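Long-range contacts in urocanate hydratase (Paenibacillus sp. Soil724D2, PDB 7NED), which probably hydrates thiourocanate in bacterial ergothioneine catabolism, acting as a urocanase-family lyase with bound NAD+ as cofactor: residues 350-355 with 398-403; 410-415 with 428-433; 414-419 with 497-502. All coordinates share one frame; numbering follows the deposited sequence.

Contact 1 of 3, residues 350-355 with 398-403; sequences PFRWVA and ARIGWF. With URO ((2E)-3-(1H-imidazol-4-yl)acrylic acid), chain B.
The indole of Trp353 folds back onto its partner strand until Arg399 O stands 3.8 Å above the ring plane, over its centre, although that same oxygen accepts the hydrogen bond from Trp353 N (3.0 Å). The pair belongs to an antiparallel ladder at one edge of a mixed sheet: Trp353 and Arg399 are its hydrogen-bonded pair, flanked by the non-hydrogen-bonded pairs Arg352–Ile400 and Val354–Ala398, and Gly401 N prolongs it by donating to Phe351 O (2.9 Å). In Trp353, chi1 of 45° puts CG between the backbone N and the carbonyl carbon. Arg399 CB and CG lie against the indole, CG 3.4 Å from Trp353 CZ2. The guanidinium of Arg399 is held by Gln133 and Asp367. Gly401 lacks a side chain, and Trp353 CH2 settles 3.9 Å from its CA. Beyond the ladder, Pro350 CA lies over the face of the Trp402 five-membered ring in a CH-pi contact, 3.6 Å from its centroid. Arg352, on the sheet face shared with Ile400, reaches the urocanate pocket, its NH1 also donating to Gln128 O. Both terminal nitrogens grip the carboxylate through nearly straight bonds, NH1 to OAB at 2.9 Å and NH2 to OAA at 2.6 Å.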
loop_
_atom_site.group_PDB
_atom_site.type_symbol
_atom_site.label_atom_id
_atom_site.label_comp_id
_atom_site.label_asym_id
_atom_site.label_seq_id
_atom_site.Cartn_x
_atom_site.Cartn_y
_atom_site.Cartn_z
ATOM N N PRO A 350 -1.344 1.068 21.427
ATOM C CA PRO A 350 -0.343 0.189 22.079
ATOM C C PRO A 350 1.102 0.645 21.932
ATOM O O PRO A 350 1.965 -0.062 21.406
ATOM C CB PRO A 350 -0.612 -1.166 21.409
ATOM C CG PRO A 350 -1.275 -0.818 20.079
ATOM C CD PRO A 350 -2.151 0.336 20.433
ATOM N N PHE A 351 1.394 1.805 22.513
ATOM C CA PHE A 351 2.733 2.372 22.462
ATOM C C PHE A 351 3.661 1.572 23.377
ATOM O O PHE A 351 3.231 1.046 24.399
ATOM C CB PHE A 351 2.608 3.864 22.811
ATOM C CG PHE A 351 3.871 4.644 22.690
ATOM C CD1 PHE A 351 4.369 4.862 21.384
ATOM C CD2 PHE A 351 4.238 5.542 23.665
ATOM C CE1 PHE A 351 5.466 5.661 21.144
ATOM C CE2 PHE A 351 5.307 6.413 23.432
ATOM C CZ PHE A 351 5.924 6.484 22.154
ATOM N N ARG A 352 4.908 1.398 22.968
ATOM C CA ARG A 352 5.814 0.526 23.714
ATOM C C ARG A 352 7.228 1.062 23.571
ATOM O O ARG A 352 7.530 1.830 22.658
ATOM C CB ARG A 352 5.717 -0.919 23.203
ATOM C CG ARG A 352 6.046 -0.990 21.678
ATOM C CD ARG A 352 5.719 -2.336 21.040
ATOM N NE ARG A 352 4.308 -2.737 21.164
ATOM C CZ ARG A 352 3.819 -3.868 20.656
ATOM N NH1 ARG A 352 4.610 -4.684 19.956
ATOM N NH2 ARG A 352 2.552 -4.207 20.866
ATOM N N TRP A 353 8.114 0.639 24.465
ATOM C CA TRP A 353 9.493 1.085 24.379
ATOM C C TRP A 353 10.399 -0.010 24.905
ATOM O O TRP A 353 9.974 -0.874 25.660
ATOM C CB TRP A 353 9.704 2.402 25.137
ATOM C CG TRP A 353 9.078 2.446 26.490
ATOM C CD1 TRP A 353 9.709 2.243 27.685
ATOM C CD2 TRP A 353 7.716 2.770 26.803
ATOM N NE1 TRP A 353 8.829 2.427 28.710
ATOM C CE2 TRP A 353 7.595 2.725 28.202
ATOM C CE3 TRP A 353 6.582 3.081 26.029
ATOM C CZ2 TRP A 353 6.394 2.964 28.862
ATOM C CZ3 TRP A 353 5.372 3.328 26.687
ATOM C CH2 TRP A 353 5.291 3.273 28.089
ATOM N N VAL A 354 11.643 0.000 24.447
ATOM C CA VAL A 354 12.593 -1.064 24.749
ATOM C C VAL A 354 13.884 -0.453 25.262
ATOM O O VAL A 354 14.424 0.465 24.639
ATOM C CB VAL A 354 12.865 -1.923 23.507
ATOM C CG1 VAL A 354 13.966 -2.982 23.778
ATOM C CG2 VAL A 354 11.558 -2.606 23.069
ATOM N N ALA A 355 14.401 -0.993 26.371
ATOM C CA ALA A 355 15.674 -0.523 26.923
ATOM C C ALA A 355 16.799 -1.232 26.173
ATOM O O ALA A 355 17.150 -2.365 26.489
ATOM C CB ALA A 355 15.742 -0.812 28.419
ATOM N N ALA A 398 11.360 -4.231 28.427
ATOM C CA ALA A 398 10.470 -3.414 27.605
ATOM C C ALA A 398 9.203 -3.122 28.402
ATOM O O ALA A 398 8.907 -3.792 29.396
ATOM C CB ALA A 398 10.125 -4.124 26.287
ATOM N N ARG A 399 8.416 -2.164 27.907
ATOM C CA ARG A 399 7.177 -1.792 28.566
ATOM C C ARG A 399 6.122 -1.476 27.521
ATOM O O ARG A 399 6.431 -0.849 26.499
ATOM C CB ARG A 399 7.384 -0.582 29.499
ATOM C CG ARG A 399 6.117 -0.093 30.229
ATOM C CD ARG A 399 5.570 -1.129 31.255
ATOM N NE ARG A 399 6.441 -1.297 32.415
ATOM C CZ ARG A 399 6.905 -2.459 32.868
ATOM N NH1 ARG A 399 6.619 -3.619 32.263
ATOM N NH2 ARG A 399 7.722 -2.444 33.905
ATOM N N ILE A 400 4.890 -1.956 27.775
ATOM C CA ILE A 400 3.702 -1.567 27.018
ATOM C C ILE A 400 2.975 -0.489 27.807
ATOM O O ILE A 400 2.862 -0.568 29.048
ATOM C CB ILE A 400 2.778 -2.767 26.741
ATOM C CG1 ILE A 400 1.601 -2.354 25.835
ATOM C CG2 ILE A 400 2.271 -3.348 28.017
ATOM C CD1 ILE A 400 2.094 -2.034 24.332
ATOM N N GLY A 401 2.485 0.540 27.105
ATOM C CA GLY A 401 1.752 1.559 27.837
ATOM C C GLY A 401 0.898 2.363 26.883
ATOM O O GLY A 401 1.428 3.095 26.044
ATOM N N TRP A 402 -0.417 2.192 26.955
ATOM C CA TRP A 402 -1.303 2.819 25.979
ATOM C C TRP A 402 -1.399 4.302 26.271
ATOM O O TRP A 402 -1.806 4.712 27.368
ATOM C CB TRP A 402 -2.689 2.177 26.010
ATOM C CG TRP A 402 -2.729 0.865 25.325
ATOM C CD1 TRP A 402 -1.853 -0.168 25.485
ATOM C CD2 TRP A 402 -3.707 0.429 24.370
ATOM N NE1 TRP A 402 -2.224 -1.225 24.682
ATOM C CE2 TRP A 402 -3.351 -0.876 23.977
ATOM C CE3 TRP A 402 -4.844 1.022 23.805
ATOM C CZ2 TRP A 402 -4.094 -1.616 23.016
ATOM C CZ3 TRP A 402 -5.570 0.300 22.840
ATOM C CH2 TRP A 402 -5.194 -1.009 22.466
ATOM N N PHE A 403 -1.039 5.104 25.273
ATOM C CA PHE A 403 -1.032 6.541 25.365
ATOM C C PHE A 403 -1.694 7.092 24.107
ATOM O O PHE A 403 -1.635 6.474 23.035
ATOM C CB PHE A 403 0.410 7.082 25.477
ATOM C CG PHE A 403 0.977 7.036 26.876
ATOM C CD1 PHE A 403 0.516 7.904 27.844
ATOM C CD2 PHE A 403 2.018 6.176 27.201
ATOM C CE1 PHE A 403 1.047 7.919 29.136
ATOM C CE2 PHE A 403 2.555 6.190 28.501
ATOM C CZ PHE A 403 2.067 7.073 29.452
HETATM O OAA URO B . 2.079 -6.627 19.978
HETATM C CAI URO B . 2.656 -7.196 18.958
HETATM O OAB URO B . 3.814 -7.230 18.816
HETATM C CAC URO B . 1.826 -7.800 17.903
HETATM C CAD URO B . 0.523 -7.766 18.001
HETATM C CAJ URO B . -0.109 -8.396 16.904
HETATM C CAF URO B . -1.405 -8.807 16.804
HETATM N NAH URO B . -1.599 -9.539 15.663
HETATM C CAE URO B . -0.424 -9.560 15.075
HETATM N NAG URO B . 0.509 -8.887 15.785
#

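Contact 2 of 3, residues 410-415 with 428-433; sequences KLALAV and IAFSRD. With URO ((2E)-3-(1H-imidazol-4-yl)acrylic acid), chain B.
Ala412 and Val415 on helix 410-415 meet Phe430 and Ile428 on strand 428-432, the two axes running almost antiparallel (169°) and approaching to 10.2 Å. No hydrogen bond joins the segments; the contact is wholly apolar and buried, a helix laid on one face of a sheet, and Phe430 carries most of it. Its side chain leaves the strand toward the helix, with chi1 of -75° placing CG beside the backbone N, anti to the carbonyl carbon. Ala412 CB sits over one ring face, 4.0 Å from the centroid and close to the normal, in a CH-pi contact. Val415 approaches differently, tip to tip with the phenyl group: its CB lies in the ring plane at the edge, 3.7 Å from Phe430 CZ. Leu411 adds a looser touch, CG to Phe430 CE2 at 4.3 Å. One branch of Val415 turns to the strand's first residue, where Val415 CG1 meets Ile428 CG1 at 3.6 Å, the two side chains crossing at about a right angle.

Farther along, the strand leaves the helix and leads to the urocanate pocket. Arg432 NH1 donates to Asp433 O (3.1 Å), the oxygen lying in the guanidinium plane, while Arg432 NE forms a salt bridge with Asp515. Asp433 OD2 comes to 3.0 Å from CAD of the urocanate acrylate chain.

Strand 428-441 is hydrogen-bonded between strands 351-355 and 490-498, and the ring of Phe430 also meets that of Phe351 at a small interplanar angle. Helix 407-420 in turn is flanked by helix 360-373, which Leu411 and Val415 touch, and by helix 502-525, which Ala412 reaches at Leu512.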
loop_
_atom_site.group_PDB
_atom_site.type_symbol
_atom_site.label_atom_id
_atom_site.label_comp_id
_atom_site.label_asym_id
_atom_site.label_seq_id
_atom_site.Cartn_x
_atom_site.Cartn_y
_atom_site.Cartn_z
ATOM N N LYS A 410 5.032 13.578 24.620
ATOM C CA LYS A 410 5.511 13.972 25.948
ATOM C C LYS A 410 6.428 12.907 26.552
ATOM O O LYS A 410 7.532 13.205 27.034
ATOM C CB LYS A 410 4.298 14.229 26.849
ATOM C CG LYS A 410 4.654 14.466 28.302
ATOM C CD LYS A 410 3.456 14.970 29.055
ATOM C CE LYS A 410 3.785 15.056 30.557
ATOM N NZ LYS A 410 2.508 15.334 31.298
ATOM N N LEU A 411 5.969 11.658 26.570
ATOM C CA LEU A 411 6.799 10.582 27.107
ATOM C C LEU A 411 8.122 10.477 26.351
ATOM O O LEU A 411 9.197 10.411 26.952
ATOM C CB LEU A 411 6.033 9.271 27.024
ATOM C CG LEU A 411 6.839 8.070 27.485
ATOM C CD1 LEU A 411 7.282 8.209 28.987
ATOM C CD2 LEU A 411 5.951 6.869 27.315
ATOM N N ALA A 412 8.059 10.415 25.022
ATOM C CA ALA A 412 9.273 10.151 24.259
ATOM C C ALA A 412 10.277 11.294 24.401
ATOM O O ALA A 412 11.493 11.052 24.478
ATOM C CB ALA A 412 8.927 9.906 22.780
ATOM N N LEU A 413 9.794 12.542 24.444
ATOM C CA LEU A 413 10.716 13.663 24.652
ATOM C C LEU A 413 11.369 13.610 26.046
ATOM O O LEU A 413 12.577 13.837 26.177
ATOM C CB LEU A 413 9.983 14.996 24.461
ATOM C CG LEU A 413 9.644 15.331 22.999
ATOM C CD1 LEU A 413 8.854 16.638 22.965
ATOM C CD2 LEU A 413 10.868 15.383 22.096
ATOM N N ALA A 414 10.582 13.350 27.098
ATOM C CA ALA A 414 11.164 13.196 28.442
ATOM C C ALA A 414 12.209 12.091 28.453
ATOM O O ALA A 414 13.314 12.282 28.978
ATOM C CB ALA A 414 10.075 12.917 29.483
ATOM N N VAL A 415 11.905 10.949 27.826
ATOM C CA VAL A 415 12.833 9.818 27.852
ATOM C C VAL A 415 14.105 10.161 27.097
ATOM O O VAL A 415 15.215 9.829 27.542
ATOM C CB VAL A 415 12.167 8.558 27.281
ATOM C CG1 VAL A 415 13.210 7.492 26.956
ATOM C CG2 VAL A 415 11.102 8.005 28.265
ATOM N N ILE A 428 16.730 4.340 24.045
ATOM C CA ILE A 428 15.430 3.694 24.182
ATOM C C ILE A 428 14.774 3.665 22.808
ATOM O O ILE A 428 14.755 4.677 22.096
ATOM C CB ILE A 428 14.529 4.429 25.194
ATOM C CG1 ILE A 428 15.209 4.521 26.572
ATOM C CG2 ILE A 428 13.132 3.799 25.234
ATOM C CD1 ILE A 428 15.366 3.154 27.289
ATOM N N ALA A 429 14.241 2.521 22.432
ATOM C CA ALA A 429 13.505 2.431 21.176
ATOM C C ALA A 429 12.025 2.528 21.488
ATOM O O ALA A 429 11.557 1.928 22.459
ATOM C CB ALA A 429 13.807 1.120 20.455
ATOM N N PHE A 430 11.297 3.306 20.680
ATOM C CA PHE A 430 9.853 3.456 20.797
ATOM C C PHE A 430 9.170 2.830 19.589
ATOM O O PHE A 430 9.619 2.988 18.451
ATOM C CB PHE A 430 9.453 4.925 20.883
ATOM C CG PHE A 430 9.735 5.550 22.219
ATOM C CD1 PHE A 430 10.933 6.225 22.455
ATOM C CD2 PHE A 430 8.796 5.430 23.262
ATOM C CE1 PHE A 430 11.178 6.796 23.728
ATOM C CE2 PHE A 430 9.028 5.991 24.482
ATOM C CZ PHE A 430 10.236 6.658 24.727
ATOM N N SER A 431 8.077 2.127 19.827
ATOM C CA SER A 431 7.328 1.647 18.669
ATOM C C SER A 431 5.894 1.407 19.125
ATOM O O SER A 431 5.421 2.033 20.083
ATOM C CB SER A 431 8.003 0.408 18.057
ATOM O OG SER A 431 7.327 -0.027 16.863
ATOM N N ARG A 432 5.189 0.539 18.414
ATOM C CA ARG A 432 3.827 0.246 18.793
ATOM C C ARG A 432 3.392 -0.954 17.975
ATOM O O ARG A 432 4.028 -1.325 16.986
ATOM C CB ARG A 432 2.899 1.441 18.553
ATOM C CG ARG A 432 3.023 1.999 17.074
ATOM C CD ARG A 432 1.779 2.805 16.600
ATOM N NE ARG A 432 2.034 3.427 15.289
ATOM C CZ ARG A 432 1.985 2.777 14.120
ATOM N NH1 ARG A 432 1.691 1.485 14.102
ATOM N NH2 ARG A 432 2.231 3.425 12.964
ATOM N N ASP A 433 2.308 -1.567 18.411
ATOM C CA ASP A 433 1.649 -2.516 17.530
ATOM C C ASP A 433 1.087 -1.765 16.329
ATOM O O ASP A 433 0.958 -0.537 16.352
ATOM C CB ASP A 433 0.526 -3.251 18.274
ATOM C CG ASP A 433 0.053 -4.503 17.524
ATOM O OD1 ASP A 433 0.678 -4.893 16.500
ATOM O OD2 ASP A 433 -0.934 -5.106 17.968
HETATM O OAA URO B . 2.079 -6.627 19.978
HETATM C CAI URO B . 2.656 -7.196 18.958
HETATM O OAB URO B . 3.814 -7.230 18.816
HETATM C CAC URO B . 1.826 -7.800 17.903
HETATM C CAD URO B . 0.523 -7.766 18.001
HETATM C CAJ URO B . -0.109 -8.396 16.904
HETATM C CAF URO B . -1.405 -8.807 16.804
HETATM N NAH URO B . -1.599 -9.539 15.663
HETATM C CAE URO B . -0.424 -9.560 15.075
HETATM N NAG URO B . 0.509 -8.887 15.785
#

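Contact 3 of 3, residues 414-419 with 497-502; sequences AVNQMV and VADGST
Asn416 has CG anti to the backbone N (chi1 -161°), and a chi2 of 57° sets OD1 toward Gly500, so that the carboxamide bridges the helix to the turn after strand 490-498. OD1 accepts from Gly500 N at 2.7 Å, a short bond in which the donor lies above the carbonyl plane. ND2 donates to Ser501 O at 3.0 Å, with that oxygen in the plane of the amide; the same nitrogen is also hydrogen-bonded to Asp505 OD1. Both polar ends of this buried side chain are therefore engaged, and the two bonds fix how the amide is turned. The approach of the backbones is close here: Gly500 CA makes a C-H...O contact with Asn416 O at 3.5 Å. Glycine's positive phi (93°) shapes the bend, and with no side chain at this point Val419 can lie against it. The methyls of Val419 cover the junction, CG1 3.7 Å from Asp499 C in the turn and CG2 3.6 Å from Ala498 O at the strand's end. Within the turn, Asp499 OD1 accepts from Ser501 N (3.1 Å) and is hydrogen-bonded to Ser504 OG, while Ser501 OG is hydrogen-bonded to Ser504 N. This is an Asx turn running into a serine N-cap, a strand-to-helix connection that starts helix 502-525 and is tied to helix 407-420 through Asn416.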
loop_
_atom_site.group_PDB
_atom_site.type_symbol
_atom_site.label_atom_id
_atom_site.label_comp_id
_atom_site.label_asym_id
_atom_site.label_seq_id
_atom_site.Cartn_x
_atom_site.Cartn_y
_atom_site.Cartn_z
ATOM N N ALA A 414 10.582 13.350 27.098
ATOM C CA ALA A 414 11.164 13.196 28.442
ATOM C C ALA A 414 12.209 12.091 28.453
ATOM O O ALA A 414 13.314 12.282 28.978
ATOM C CB ALA A 414 10.075 12.917 29.483
ATOM N N VAL A 415 11.905 10.949 27.826
ATOM C CA VAL A 415 12.833 9.818 27.852
ATOM C C VAL A 415 14.105 10.161 27.097
ATOM O O VAL A 415 15.215 9.829 27.542
ATOM C CB VAL A 415 12.167 8.558 27.281
ATOM C CG1 VAL A 415 13.210 7.492 26.956
ATOM C CG2 VAL A 415 11.102 8.005 28.265
ATOM N N ASN A 416 13.968 10.808 25.922
ATOM C CA ASN A 416 15.162 11.208 25.192
ATOM C C ASN A 416 16.028 12.136 26.033
ATOM O O ASN A 416 17.260 12.047 26.002
ATOM C CB ASN A 416 14.794 11.876 23.855
ATOM C CG ASN A 416 15.955 11.876 22.894
ATOM O OD1 ASN A 416 16.500 10.814 22.577
ATOM N ND2 ASN A 416 16.349 13.062 22.421
ATOM N N GLN A 417 15.414 13.071 26.746
ATOM C CA GLN A 417 16.237 13.898 27.612
ATOM C C GLN A 417 16.892 13.053 28.704
ATOM O O GLN A 417 18.058 13.286 29.062
ATOM C CB GLN A 417 15.413 15.010 28.218
ATOM C CG GLN A 417 16.210 15.913 29.128
ATOM C CD GLN A 417 15.355 17.025 29.669
ATOM O OE1 GLN A 417 14.252 17.252 29.185
ATOM N NE2 GLN A 417 15.859 17.737 30.664
ATOM N N MET A 418 16.171 12.055 29.228
ATOM C CA MET A 418 16.764 11.213 30.271
ATOM C C MET A 418 17.945 10.446 29.721
ATOM O O MET A 418 18.933 10.220 30.430
ATOM C CB MET A 418 15.723 10.244 30.841
ATOM C CG MET A 418 14.534 10.936 31.459
ATOM S SD MET A 418 13.242 9.811 32.033
ATOM C CE MET A 418 14.158 8.613 33.018
ATOM N N VAL A 419 17.860 10.014 28.455
ATOM C CA VAL A 419 19.023 9.392 27.838
ATOM C C VAL A 419 20.162 10.400 27.761
ATOM O O VAL A 419 21.307 10.119 28.128
ATOM C CB VAL A 419 18.679 8.829 26.442
ATOM C CG1 VAL A 419 19.964 8.323 25.766
ATOM C CG2 VAL A 419 17.686 7.695 26.547
ATOM N N VAL A 497 14.155 5.931 17.583
ATOM C CA VAL A 497 15.267 5.679 18.500
ATOM C C VAL A 497 15.495 6.962 19.271
ATOM O O VAL A 497 15.833 7.999 18.682
ATOM C CB VAL A 497 16.542 5.245 17.767
ATOM C CG1 VAL A 497 17.665 4.963 18.809
ATOM C CG2 VAL A 497 16.268 4.042 16.880
ATOM N N ALA A 498 15.277 6.902 20.571
ATOM C CA ALA A 498 15.579 8.018 21.466
ATOM C C ALA A 498 17.009 7.803 21.945
ATOM O O ALA A 498 17.252 7.153 22.966
ATOM C CB ALA A 498 14.588 8.063 22.622
ATOM N N ASP A 499 17.966 8.306 21.172
ATOM C CA ASP A 499 19.375 8.125 21.473
ATOM C C ASP A 499 19.956 9.292 22.246
ATOM O O ASP A 499 21.172 9.344 22.442
ATOM C CB ASP A 499 20.184 7.879 20.178
ATOM C CG ASP A 499 20.186 9.070 19.240
ATOM O OD1 ASP A 499 19.567 10.112 19.562
ATOM O OD2 ASP A 499 20.843 8.975 18.166
ATOM N N GLY A 500 19.128 10.208 22.710
ATOM C CA GLY A 500 19.598 11.308 23.509
ATOM C C GLY A 500 19.930 12.588 22.768
ATOM O O GLY A 500 19.980 13.647 23.405
ATOM N N SER A 501 20.156 12.545 21.445
ATOM C CA SER A 501 20.601 13.757 20.766
ATOM C C SER A 501 19.478 14.769 20.668
ATOM O O SER A 501 18.294 14.431 20.672
ATOM C CB SER A 501 21.106 13.455 19.353
ATOM O OG SER A 501 20.006 13.126 18.516
ATOM N N THR A 502 19.865 16.039 20.523
ATOM C CA THR A 502 18.859 17.066 20.304
ATOM C C THR A 502 18.196 16.900 18.949
ATOM O O THR A 502 17.011 17.197 18.804
ATOM C CB THR A 502 19.474 18.458 20.414
ATOM O OG1 THR A 502 20.579 18.538 19.512
ATOM C CG2 THR A 502 19.957 18.690 21.841
#

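Overall arrangement
All three contacts lie within the Urocanase C-terminal domain, on the same side of the chain's centre, linked by neighbouring strands of the same mixed sheet. Contacts 1 and 2 are buried and touch each other: strands 351-355 and 428-441 pair side by side, and each brings one residue, Arg352 or Asp433, to urocanate. Contact 3 is only partly buried and lies farther from the chain's centre, yet it continues contact 2 along helix 407-420, sharing Ala414 and Val415. The chemistry shifts accordingly: contact 1 combines a backbone ladder with aromatic packing and an arginine that holds the ligand's carboxylate, contact 2 is purely apolar between helix and sheet, and contact 3 relies on an amide gripping turn backbone.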